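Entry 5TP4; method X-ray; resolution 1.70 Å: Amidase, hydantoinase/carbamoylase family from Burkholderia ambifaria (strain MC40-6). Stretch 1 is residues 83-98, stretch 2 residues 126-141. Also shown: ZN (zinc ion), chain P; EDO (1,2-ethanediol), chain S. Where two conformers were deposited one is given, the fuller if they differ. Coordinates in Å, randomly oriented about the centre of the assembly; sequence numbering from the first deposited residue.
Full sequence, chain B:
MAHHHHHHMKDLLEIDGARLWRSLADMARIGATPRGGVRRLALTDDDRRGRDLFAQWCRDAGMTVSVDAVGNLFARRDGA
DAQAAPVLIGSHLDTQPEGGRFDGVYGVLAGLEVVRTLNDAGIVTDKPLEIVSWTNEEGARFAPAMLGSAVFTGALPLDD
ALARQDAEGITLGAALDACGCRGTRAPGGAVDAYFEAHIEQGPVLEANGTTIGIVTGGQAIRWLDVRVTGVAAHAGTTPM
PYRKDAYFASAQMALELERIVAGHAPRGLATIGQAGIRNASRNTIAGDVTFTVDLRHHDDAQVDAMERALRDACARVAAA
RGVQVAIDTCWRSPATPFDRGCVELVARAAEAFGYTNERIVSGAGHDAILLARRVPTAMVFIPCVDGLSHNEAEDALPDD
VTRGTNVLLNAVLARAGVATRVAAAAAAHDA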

ATOM      1  N   GLN B  83       7.905 -43.512  38.762  1.00 18.63           N
ATOM      2  CA  GLN B  83       8.242 -42.177  39.243  1.00 18.83           C
ATOM      3  C   GLN B  83       8.753 -41.239  38.153  1.00 19.17           C
ATOM      4  O   GLN B  83       8.805 -40.029  38.391  1.00 21.62           O
ATOM      5  CB  GLN B  83       9.288 -42.260  40.373  1.00 24.14           C
ATOM      6  N   ALA B  84       9.115 -41.752  36.978  1.00 17.60           N
ATOM      7  CA  ALA B  84       9.765 -40.940  35.947  1.00 16.90           C
ATOM      8  C   ALA B  84       8.815 -39.946  35.283  1.00 17.85           C
ATOM      9  O   ALA B  84       7.634 -40.227  35.057  1.00 18.86           O
ATOM     10  CB  ALA B  84      10.376 -41.839  34.873  1.00 21.14           C
ATOM     11  N   ALA B  85       9.351 -38.768  34.963  1.00 14.36           N
ATOM     12  CA  ALA B  85       8.622 -37.798  34.166  1.00 11.74           C
ATOM     13  C   ALA B  85       8.440 -38.327  32.743  1.00 13.76           C
ATOM     14  O   ALA B  85       9.282 -39.085  32.246  1.00 13.45           O
ATOM     15  CB  ALA B  85       9.375 -36.472  34.129  1.00 12.72           C
ATOM     16  N   PRO B  86       7.359 -37.936  32.073  1.00 10.70           N
ATOM     17  CA  PRO B  86       7.065 -38.475  30.740  1.00 11.46           C
ATOM     18  C   PRO B  86       7.889 -37.824  29.636  1.00 10.69           C
ATOM     19  O   PRO B  86       8.358 -36.686  29.734  1.00 12.55           O
ATOM     20  CB  PRO B  86       5.572 -38.165  30.569  1.00 14.33           C
ATOM     21  CG  PRO B  86       5.367 -36.892  31.363  1.00 12.34           C
ATOM     22  CD  PRO B  86       6.293 -37.040  32.557  1.00 11.60           C
ATOM     23  N   VAL B  87       8.036 -38.588  28.561  1.00  9.45           N
ATOM     24  CA  VAL B  87       8.416 -38.055  27.265  1.00 10.30           C
ATOM     25  C   VAL B  87       7.114 -37.679  26.577  1.00  9.28           C
ATOM     26  O   VAL B  87       6.210 -38.513  26.453  1.00 10.83           O
ATOM     27  CB  VAL B  87       9.203 -39.088  26.453  1.00  8.22           C
ATOM     28  CG1 VAL B  87       9.418 -38.558  25.011  1.00 10.84           C
ATOM     29  CG2 VAL B  87      10.496 -39.413  27.172  1.00  8.89           C
ATOM     30  N   LEU B  88       7.014 -36.423  26.145  1.00  7.87           N
ATOM     31  CA  LEU B  88       5.760 -35.860  25.665  1.00  9.85           C
ATOM     32  C   LEU B  88       5.883 -35.657  24.167  1.00 13.20           C
ATOM     33  O   LEU B  88       6.869 -35.090  23.703  1.00 14.63           O
ATOM     34  CB  LEU B  88       5.488 -34.541  26.395  1.00 14.51           C
ATOM     35  CG  LEU B  88       4.221 -33.705  26.305  1.00 20.94           C
ATOM     36  CD1 LEU B  88       2.950 -34.491  26.662  1.00 21.36           C
ATOM     37  CD2 LEU B  88       4.406 -32.528  27.238  1.00 15.84           C
ATOM     38  N   ILE B  89       4.891 -36.143  23.422  1.00 11.07           N
ATOM     39  CA  ILE B  89       4.772 -35.929  21.984  1.00  8.05           C
ATOM     40  C   ILE B  89       3.588 -35.004  21.791  1.00  8.02           C
ATOM     41  O   ILE B  89       2.479 -35.346  22.201  1.00 10.66           O
ATOM     42  CB  ILE B  89       4.514 -37.248  21.244  1.00  9.78           C
ATOM     43  CG1 ILE B  89       5.669 -38.235  21.439  1.00 15.85           C
ATOM     44  CG2 ILE B  89       4.213 -36.993  19.747  1.00  9.26           C
ATOM     45  CD1 ILE B  89       5.384 -39.595  20.778  1.00 14.58           C
ATOM     46  N   GLY B  90       3.780 -33.857  21.146  1.00 10.94           N
ATOM     47  CA  GLY B  90       2.685 -32.914  21.056  1.00  9.88           C
ATOM     48  C   GLY B  90       2.585 -32.238  19.707  1.00 10.79           C
ATOM     49  O   GLY B  90       3.504 -32.284  18.888  1.00 12.35           O
ATOM     50  N   SER B  91       1.426 -31.616  19.505  1.00 11.60           N
ATOM     51  CA  SER B  91       1.196 -30.581  18.504  1.00 11.86           C
ATOM     52  C   SER B  91      -0.188 -30.010  18.821  1.00 10.24           C
ATOM     53  O   SER B  91      -0.498 -29.814  20.007  1.00 11.20           O
ATOM     54  CB  SER B  91       1.320 -31.125  17.079  1.00 11.44           C
ATOM     55  OG  SER B  91       1.588 -30.052  16.177  1.00 11.23           O
ATOM     56  N   HIS B  92      -1.045 -29.764  17.823  1.00  9.02           N
ATOM     57  CA  HIS B  92      -2.340 -29.158  18.109  1.00  7.32           C
ATOM     58  C   HIS B  92      -3.393 -29.577  17.097  1.00 11.62           C
ATOM     59  O   HIS B  92      -3.099 -29.700  15.906  1.00 12.25           O
ATOM     60  CB  HIS B  92      -2.238 -27.630  18.106  1.00 11.67           C
ATOM     61  CG  HIS B  92      -1.896 -27.055  16.773  1.00 12.04           C
ATOM     62  ND1 HIS B  92      -2.850 -26.567  15.902  1.00 13.16           N
ATOM     63  CD2 HIS B  92      -0.703 -26.901  16.146  1.00  9.85           C
ATOM     64  CE1 HIS B  92      -2.261 -26.135  14.803  1.00 13.08           C
ATOM     65  NE2 HIS B  92      -0.959 -26.330  14.920  1.00 14.75           N
ATOM     66  N   LEU B  93      -4.628 -29.740  17.576  1.00 11.65           N
ATOM     67  CA  LEU B  93      -5.742 -30.121  16.714  1.00  9.23           C
ATOM     68  C   LEU B  93      -6.515 -28.920  16.202  1.00 12.66           C
ATOM     69  O   LEU B  93      -7.236 -29.054  15.212  1.00 13.34           O
ATOM     70  CB  LEU B  93      -6.692 -31.058  17.458  1.00 11.31           C
ATOM     71  CG  LEU B  93      -6.092 -32.450  17.723  1.00 11.58           C
ATOM     72  CD1 LEU B  93      -6.991 -33.225  18.688  1.00 16.16           C
ATOM     73  CD2 LEU B  93      -5.888 -33.233  16.413  1.00 10.54           C
ATOM     74  N   ASP B  94      -6.363 -27.745  16.818  1.00 11.25           N
ATOM     75  CA  ASP B  94      -7.113 -26.596  16.334  1.00  9.11           C
ATOM     76  C   ASP B  94      -6.480 -26.020  15.058  1.00 10.34           C
ATOM     77  O   ASP B  94      -5.329 -26.309  14.709  1.00 13.72           O
ATOM     78  CB  ASP B  94      -7.235 -25.518  17.430  1.00 10.81           C
ATOM     79  CG  ASP B  94      -5.920 -24.789  17.722  1.00 14.21           C
ATOM     80  OD1 ASP B  94      -4.949 -25.435  18.191  1.00 14.08           O
ATOM     81  OD2 ASP B  94      -5.881 -23.545  17.520  1.00 14.24           O
ATOM     82  N   THR B  95      -7.262 -25.201  14.343  1.00 11.33           N
ATOM     83  CA  THR B  95      -6.860 -24.727  13.019  1.00 11.72           C
ATOM     84  C   THR B  95      -7.082 -23.231  12.890  1.00 12.56           C
ATOM     85  O   THR B  95      -7.768 -22.598  13.700  1.00 14.14           O
ATOM     86  CB  THR B  95      -7.658 -25.412  11.892  1.00 13.58           C
ATOM     87  OG1 THR B  95      -9.030 -24.967  11.949  1.00 16.74           O
ATOM     88  CG2 THR B  95      -7.624 -26.944  12.043  1.00 12.59           C
ATOM     89  N   GLN B  96      -6.541 -22.696  11.801  1.00 13.84           N
ATOM     90  CA  GLN B  96      -6.929 -21.392  11.286  1.00 16.39           C
ATOM     91  C   GLN B  96      -8.365 -21.452  10.757  1.00 20.38           C
ATOM     92  O   GLN B  96      -8.944 -22.538  10.632  1.00 15.14           O
ATOM     93  CB  GLN B  96      -5.963 -20.972  10.181  1.00 18.78           C
ATOM     94  CG  GLN B  96      -4.592 -20.622  10.702  1.00 17.13           C
ATOM     95  CD  GLN B  96      -4.574 -19.263  11.369  1.00 20.53           C
ATOM     96  OE1 GLN B  96      -5.245 -18.327  10.916  1.00 25.68           O
ATOM     97  NE2 GLN B  96      -3.827 -19.147  12.462  1.00 18.34           N
ATOM     98  N   PRO B  97      -8.966 -20.295  10.422  1.00 20.53           N
ATOM     99  CA  PRO B  97     -10.291 -20.319   9.780  1.00 20.07           C
ATOM    100  C   PRO B  97     -10.379 -21.217   8.561  1.00 21.78           C
ATOM    101  O   PRO B  97     -11.417 -21.853   8.328  1.00 20.03           O
ATOM    102  CB  PRO B  97     -10.506 -18.847   9.403  1.00 23.49           C
ATOM    103  CG  PRO B  97      -9.812 -18.115  10.478  1.00 20.64           C
ATOM    104  CD  PRO B  97      -8.570 -18.923  10.786  1.00 15.27           C
ATOM    105  N   GLU B  98      -9.329 -21.253   7.757  1.00 18.93           N
ATOM    106  CA  GLU B  98      -9.234 -22.138   6.600  1.00 17.72           C
ATOM    107  C   GLU B  98      -7.916 -22.897   6.741  1.00 19.80           C
ATOM    108  O   GLU B  98      -6.909 -22.542   6.127  1.00 26.94           O
ATOM    109  CB  GLU B  98      -9.315 -21.340   5.311  1.00 19.31           C
ATOM    110  CG  GLU B  98      -9.295 -22.190   4.057  1.00 25.19           C
ATOM    111  CD  GLU B  98     -10.516 -23.086   3.924  1.00 27.08           C
ATOM    112  OE1 GLU B  98     -11.658 -22.583   4.036  1.00 28.47           O
ATOM    113  OE2 GLU B  98     -10.318 -24.299   3.708  1.00 26.83           O
ATOM    114  N   ASP B 126      10.363 -47.379  29.532  1.00 13.24           N
ATOM    115  CA  ASP B 126      10.793 -47.095  30.897  0.63 13.38           C
ATOM    116  C   ASP B 126      10.107 -45.830  31.403  1.00 15.33           C
ATOM    117  O   ASP B 126       9.292 -45.873  32.333  1.00 16.23           O
ATOM    118  CB  ASP B 126      12.318 -46.971  30.937  0.63 15.17           C
ATOM    119  CG  ASP B 126      12.841 -46.761  32.329  0.63 22.63           C
ATOM    120  OD1 ASP B 126      12.383 -47.486  33.242  0.63 26.52           O
ATOM    121  OD2 ASP B 126      13.709 -45.883  32.511  0.63 29.87           O
ATOM    122  N   LYS B 127      10.427 -44.694  30.797  1.00 12.28           N
ATOM    123  CA  LYS B 127       9.705 -43.480  31.110  1.00 12.44           C
ATOM    124  C   LYS B 127       8.327 -43.543  30.467  1.00 10.83           C
ATOM    125  O   LYS B 127       8.165 -44.109  29.381  1.00 10.83           O
ATOM    126  CB  LYS B 127      10.439 -42.256  30.586  1.00 16.28           C
ATOM    127  CG  LYS B 127      11.847 -42.159  31.077  1.00 17.61           C
ATOM    128  CD  LYS B 127      12.365 -40.773  30.834  1.00 20.80           C
ATOM    129  CE  LYS B 127      13.388 -40.406  31.900  1.00 30.38           C
ATOM    130  NZ  LYS B 127      14.687 -41.040  31.607  1.00 32.44           N
ATOM    131  N   PRO B 128       7.320 -42.968  31.106  1.00 12.08           N
ATOM    132  CA  PRO B 128       5.994 -42.905  30.475  1.00  9.39           C
ATOM    133  C   PRO B 128       5.999 -42.012  29.241  1.00  8.72           C
ATOM    134  O   PRO B 128       6.849 -41.138  29.069  1.00 11.39           O
ATOM    135  CB  PRO B 128       5.110 -42.318  31.577  1.00 11.48           C
ATOM    136  CG  PRO B 128       6.087 -41.516  32.442  1.00 10.16           C
ATOM    137  CD  PRO B 128       7.345 -42.337  32.445  1.00 10.32           C
ATOM    138  N   LEU B 129       5.025 -42.258  28.358  1.00  9.05           N
ATOM    139  CA  LEU B 129       4.762 -41.418  27.197  1.00 11.16           C
ATOM    140  C   LEU B 129       3.460 -40.664  27.407  1.00 11.37           C
ATOM    141  O   LEU B 129       2.514 -41.191  28.001  1.00 12.81           O
ATOM    142  CB  LEU B 129       4.641 -42.242  25.897  1.00 11.72           C
ATOM    143  CG  LEU B 129       5.811 -43.134  25.489  1.00 14.42           C
ATOM    144  CD1 LEU B 129       5.629 -43.635  24.019  1.00 12.12           C
ATOM    145  CD2 LEU B 129       7.076 -42.355  25.604  1.00 12.42           C
ATOM    146  N   GLU B 130       3.409 -39.432  26.900  1.00  9.63           N
ATOM    147  CA  GLU B 130       2.148 -38.706  26.852  1.00  7.11           C
ATOM    148  C   GLU B 130       2.041 -38.053  25.490  1.00  9.15           C
ATOM    149  O   GLU B 130       3.056 -37.644  24.913  1.00 11.47           O
ATOM    150  CB  GLU B 130       2.043 -37.663  27.968  1.00 11.94           C
ATOM    151  CG  GLU B 130       1.816 -38.326  29.348  1.00 13.41           C
ATOM    152  CD  GLU B 130       1.652 -37.324  30.481  1.00 22.00           C
ATOM    153  OE1 GLU B 130       1.361 -36.149  30.187  1.00 23.64           O
ATOM    154  OE2 GLU B 130       1.792 -37.713  31.657  1.00 16.54           O
ATOM    155  N   ILE B 131       0.831 -37.997  24.966  1.00 10.99           N
ATOM    156  CA  ILE B 131       0.551 -37.258  23.743  1.00  8.50           C
ATOM    157  C   ILE B 131      -0.287 -36.056  24.155  1.00  9.41           C
ATOM    158  O   ILE B 131      -1.190 -36.185  24.992  1.00 11.48           O
ATOM    159  CB  ILE B 131      -0.212 -38.105  22.707  1.00  9.84           C
ATOM    160  CG1 ILE B 131       0.413 -39.467  22.498  1.00 11.27           C
ATOM    161  CG2 ILE B 131      -0.327 -37.362  21.390  1.00 10.53           C
ATOM    162  CD1 ILE B 131      -0.626 -40.360  21.834  1.00 16.96           C
ATOM    163  N   VAL B 132       0.015 -34.883  23.588  1.00  9.96           N
ATOM    164  CA  VAL B 132      -0.711 -33.673  23.956  1.00  8.53           C
ATOM    165  C   VAL B 132      -1.165 -32.909  22.713  1.00  7.54           C
ATOM    166  O   VAL B 132      -0.449 -32.825  21.701  1.00  9.15           O
ATOM    167  CB  VAL B 132       0.133 -32.775  24.904  1.00 10.91           C
ATOM    168  CG1 VAL B 132       1.482 -32.401  24.280  1.00 10.44           C
ATOM    169  CG2 VAL B 132      -0.638 -31.540  25.334  1.00 10.02           C
ATOM    170  N   SER B 133      -2.399 -32.414  22.768  1.00  8.91           N
ATOM    171  CA  SER B 133      -2.871 -31.405  21.840  1.00  7.89           C
ATOM    172  C   SER B 133      -3.075 -30.129  22.659  1.00  9.33           C
ATOM    173  O   SER B 133      -3.931 -30.093  23.547  1.00 12.04           O
ATOM    174  CB  SER B 133      -4.166 -31.870  21.155  1.00  9.53           C
ATOM    175  OG  SER B 133      -4.753 -30.813  20.411  1.00  9.18           O
ATOM    176  N   TRP B 134      -2.296 -29.086  22.357  1.00  7.52           N
ATOM    177  CA  TRP B 134      -2.330 -27.861  23.157  1.00 10.38           C
ATOM    178  C   TRP B 134      -3.490 -26.973  22.731  1.00 11.35           C
ATOM    179  O   TRP B 134      -3.778 -26.836  21.534  1.00 14.58           O
ATOM    180  CB  TRP B 134      -1.029 -27.077  22.999  1.00 11.77           C
ATOM    181  CG  TRP B 134       0.230 -27.848  23.305  1.00  9.30           C
ATOM    182  CD1 TRP B 134       1.114 -28.424  22.402  1.00  8.74           C
ATOM    183  CD2 TRP B 134       0.753 -28.113  24.607  1.00 11.66           C
ATOM    184  NE1 TRP B 134       2.152 -29.023  23.098  1.00 10.12           N
ATOM    185  CE2 TRP B 134       1.941 -28.859  24.443  1.00  8.43           C
ATOM    186  CE3 TRP B 134       0.306 -27.817  25.903  1.00 10.16           C
ATOM    187  CZ2 TRP B 134       2.717 -29.285  25.532  1.00  9.89           C
ATOM    188  CZ3 TRP B 134       1.065 -28.239  26.985  1.00 10.52           C
ATOM    189  CH2 TRP B 134       2.257 -28.974  26.793  1.00 11.86           C
ATOM    190  N   THR B 135      -4.134 -26.340  23.715  1.00 11.30           N
ATOM    191  CA  THR B 135      -5.240 -25.431  23.424  1.00 12.01           C
ATOM    192  C   THR B 135      -4.789 -24.214  22.626  1.00 11.24           C
ATOM    193  O   THR B 135      -3.763 -23.599  22.929  1.00 11.36           O
ATOM    194  CB  THR B 135      -5.874 -24.958  24.737  1.00 11.96           C
ATOM    195  OG1 THR B 135      -6.435 -26.081  25.417  1.00 12.72           O
ATOM    196  CG2 THR B 135      -6.948 -23.901  24.485  1.00 13.48           C
ATOM    197  N   ASN B 136      -5.603 -23.839  21.622  1.00 11.47           N
ATOM    198  CA  ASN B 136      -5.470 -22.551  20.919  1.00 11.89           C
ATOM    199  C   ASN B 136      -4.030 -22.272  20.487  1.00 13.36           C
ATOM    200  O   ASN B 136      -3.483 -21.187  20.723  1.00 11.46           O
ATOM    201  CB  ASN B 136      -5.985 -21.403  21.788  1.00 12.34           C
ATOM    202  CG  ASN B 136      -6.256 -20.124  20.992  1.00 17.30           C
ATOM    203  OD1 ASN B 136      -7.274 -20.018  20.314  1.00 16.90           O
ATOM    204  ND2 ASN B 136      -5.373 -19.134  21.114  1.00 17.09           N
ATOM    205  N   GLU B 137      -3.416 -23.245  19.812  1.00 15.13           N
ATOM    206  CA  GLU B 137      -2.095 -22.979  19.251  1.00 11.86           C
ATOM    207  C   GLU B 137      -2.153 -21.887  18.185  1.00 12.32           C
ATOM    208  O   GLU B 137      -1.209 -21.102  18.046  1.00 11.35           O
ATOM    209  CB  GLU B 137      -1.501 -24.272  18.665  1.00  8.82           C
ATOM    210  CG  GLU B 137      -0.086 -24.106  18.042  1.00 11.13           C
ATOM    211  CD  GLU B 137      -0.097 -23.530  16.632  1.00 16.64           C
ATOM    212  OE1 GLU B 137      -1.173 -23.455  16.013  1.00 13.91           O
ATOM    213  OE2 GLU B 137       0.982 -23.144  16.136  1.00 19.75           O
ATOM    214  N   GLU B 138      -3.254 -21.812  17.430  1.00 10.78           N
ATOM    215  CA  GLU B 138      -3.263 -20.980  16.235  1.00 12.82           C
ATOM    216  C   GLU B 138      -3.366 -19.480  16.504  1.00 13.44           C
ATOM    217  O   GLU B 138      -3.033 -18.696  15.613  1.00 14.76           O
ATOM    218  CB  GLU B 138      -4.406 -21.414  15.320  1.00 15.25           C
ATOM    219  CG  GLU B 138      -4.150 -22.763  14.663  1.00 14.16           C
ATOM    220  CD  GLU B 138      -3.099 -22.720  13.541  1.00 22.03           C
ATOM    221  OE1 GLU B 138      -2.531 -21.637  13.250  1.00 19.65           O
ATOM    222  OE2 GLU B 138      -2.860 -23.783  12.921  1.00 22.51           O
ATOM    223  N   GLY B 139      -3.834 -19.058  17.677  1.00 15.76           N
ATOM    224  CA  GLY B 139      -3.982 -17.634  17.928  1.00 15.30           C
ATOM    225  C   GLY B 139      -4.994 -16.916  17.049  1.00 19.48           C
ATOM    226  O   GLY B 139      -4.886 -15.700  16.852  1.00 20.20           O
ATOM    227  N   ALA B 140      -5.977 -17.633  16.506  1.00 19.62           N
ATOM    228  CA  ALA B 140      -6.970 -17.030  15.620  1.00 14.86           C
ATOM    229  C   ALA B 140      -8.207 -16.573  16.394  1.00 21.84           C
ATOM    230  O   ALA B 140      -8.601 -15.401  16.323  1.00 20.83           O
ATOM    231  CB  ALA B 140      -7.364 -18.029  14.518  1.00 18.62           C
ATOM    232  N   ARG B 141      -8.845 -17.493  17.122  1.00 18.41           N
ATOM    233  CA  ARG B 141     -10.030 -17.119  17.885  1.00 19.33           C
ATOM    234  C   ARG B 141      -9.662 -16.315  19.118  1.00 19.36           C
ATOM    235  O   ARG B 141     -10.318 -15.315  19.428  1.00 19.53           O
ATOM    236  CB  ARG B 141     -10.824 -18.357  18.285  1.00 15.09           C
ATOM    237  CG  ARG B 141     -12.073 -17.997  19.081  1.00 20.87           C
ATOM    238  CD  ARG B 141     -12.946 -19.179  19.351  1.00 19.75           C
ATOM    239  NE  ARG B 141     -14.083 -18.764  20.174  1.00 22.71           N
ATOM    240  CZ  ARG B 141     -14.833 -19.594  20.889  1.00 22.43           C
ATOM    241  NH1 ARG B 141     -14.572 -20.898  20.880  1.00 18.17           N
ATOM    242  NH2 ARG B 141     -15.832 -19.117  21.619  1.00 24.75           N
TER
HETATM  243 ZN    ZN P 501       0.872 -25.924  13.314  0.54 24.25          ZN
HETATM  244  C1  EDO S 504       3.254 -32.781  32.607  1.00 27.88           C
HETATM  245  O1  EDO S 504       3.526 -33.720  33.653  1.00 33.01           O
HETATM  246  C2  EDO S 504       2.705 -33.533  31.409  1.00 25.00           C
HETATM  247  O2  EDO S 504       1.443 -34.106  31.780  1.00 25.74           O
HETATM  248  O   HOH W   1      -5.539 -27.358  19.803  1.00 16.56           O
HETATM  249  O   HOH W   2      -4.408 -24.373  10.653  1.00 16.20           O
HETATM  250  O   HOH W   3       2.376 -25.657  15.217  1.00 13.31           O
HETATM  251  O   HOH W   4       0.924 -23.683  12.983  1.00 37.44           O

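The apolar centre lies on the face of the sheet that carries Leu88, Glu130 and Val132. Leu88 CD1 sits 3.5 Å from Val132 CG1, and Leu88 CD2 is 4.0 Å from Trp134 CZ2. Leu88 thus leans across its neighbouring strand. Gly90, paired with Val132, has no side chain, and Val132 CG1 fills the place a CB would take. A CB on Gly90 would lie 2.6 Å from Val132 CG1, which is a clash. On the other face, Val87 CB packs 4.0 Å from Leu129 CD2. Before the strands begin, Pro86 CB meets Pro128 CG at 3.9 Å.

Strands 87-91 and 129-133 run parallel, at 21° to each other. Residues 87, 89 and 91 of the first strand use both N and O, so the hydrogen bonds alternate in direction. Ile89 N donates to Glu130 O at 2.8 Å, and Val132 N to Ile89 O at 2.9 Å. The ladder ends with Trp134 N to Ser91 O at 3.0 Å.

Past the strands, side chains take over the bonding. Leu93 N donates to Ser133 OG at 3.0 Å. The carboxylate of Asp94 accepts from two successive backbone amides: Glu137 N reaches OD1 of Asp94 and Glu138 N reaches its OD2, each at 3.1 Å. This ties the loop after the second strand to the first stretch. Water 1 links Asp94 OD1 to Trp134 O.

His92 binds the zinc ion through NE2 at 2.5 Å. Glu137 CB lies over the imidazole face, 3.8 Å from the ring centroid of His92. Waters 3 and 4, both zinc ligands, donate to Glu137 OE2. The carboxylate therefore meets the metal site through water.

At the outer edge, Gln96 NE2 donates to Glu138 OE1 at 2.9 Å. Water 2 bridges Gln96 N and Glu138 OE2.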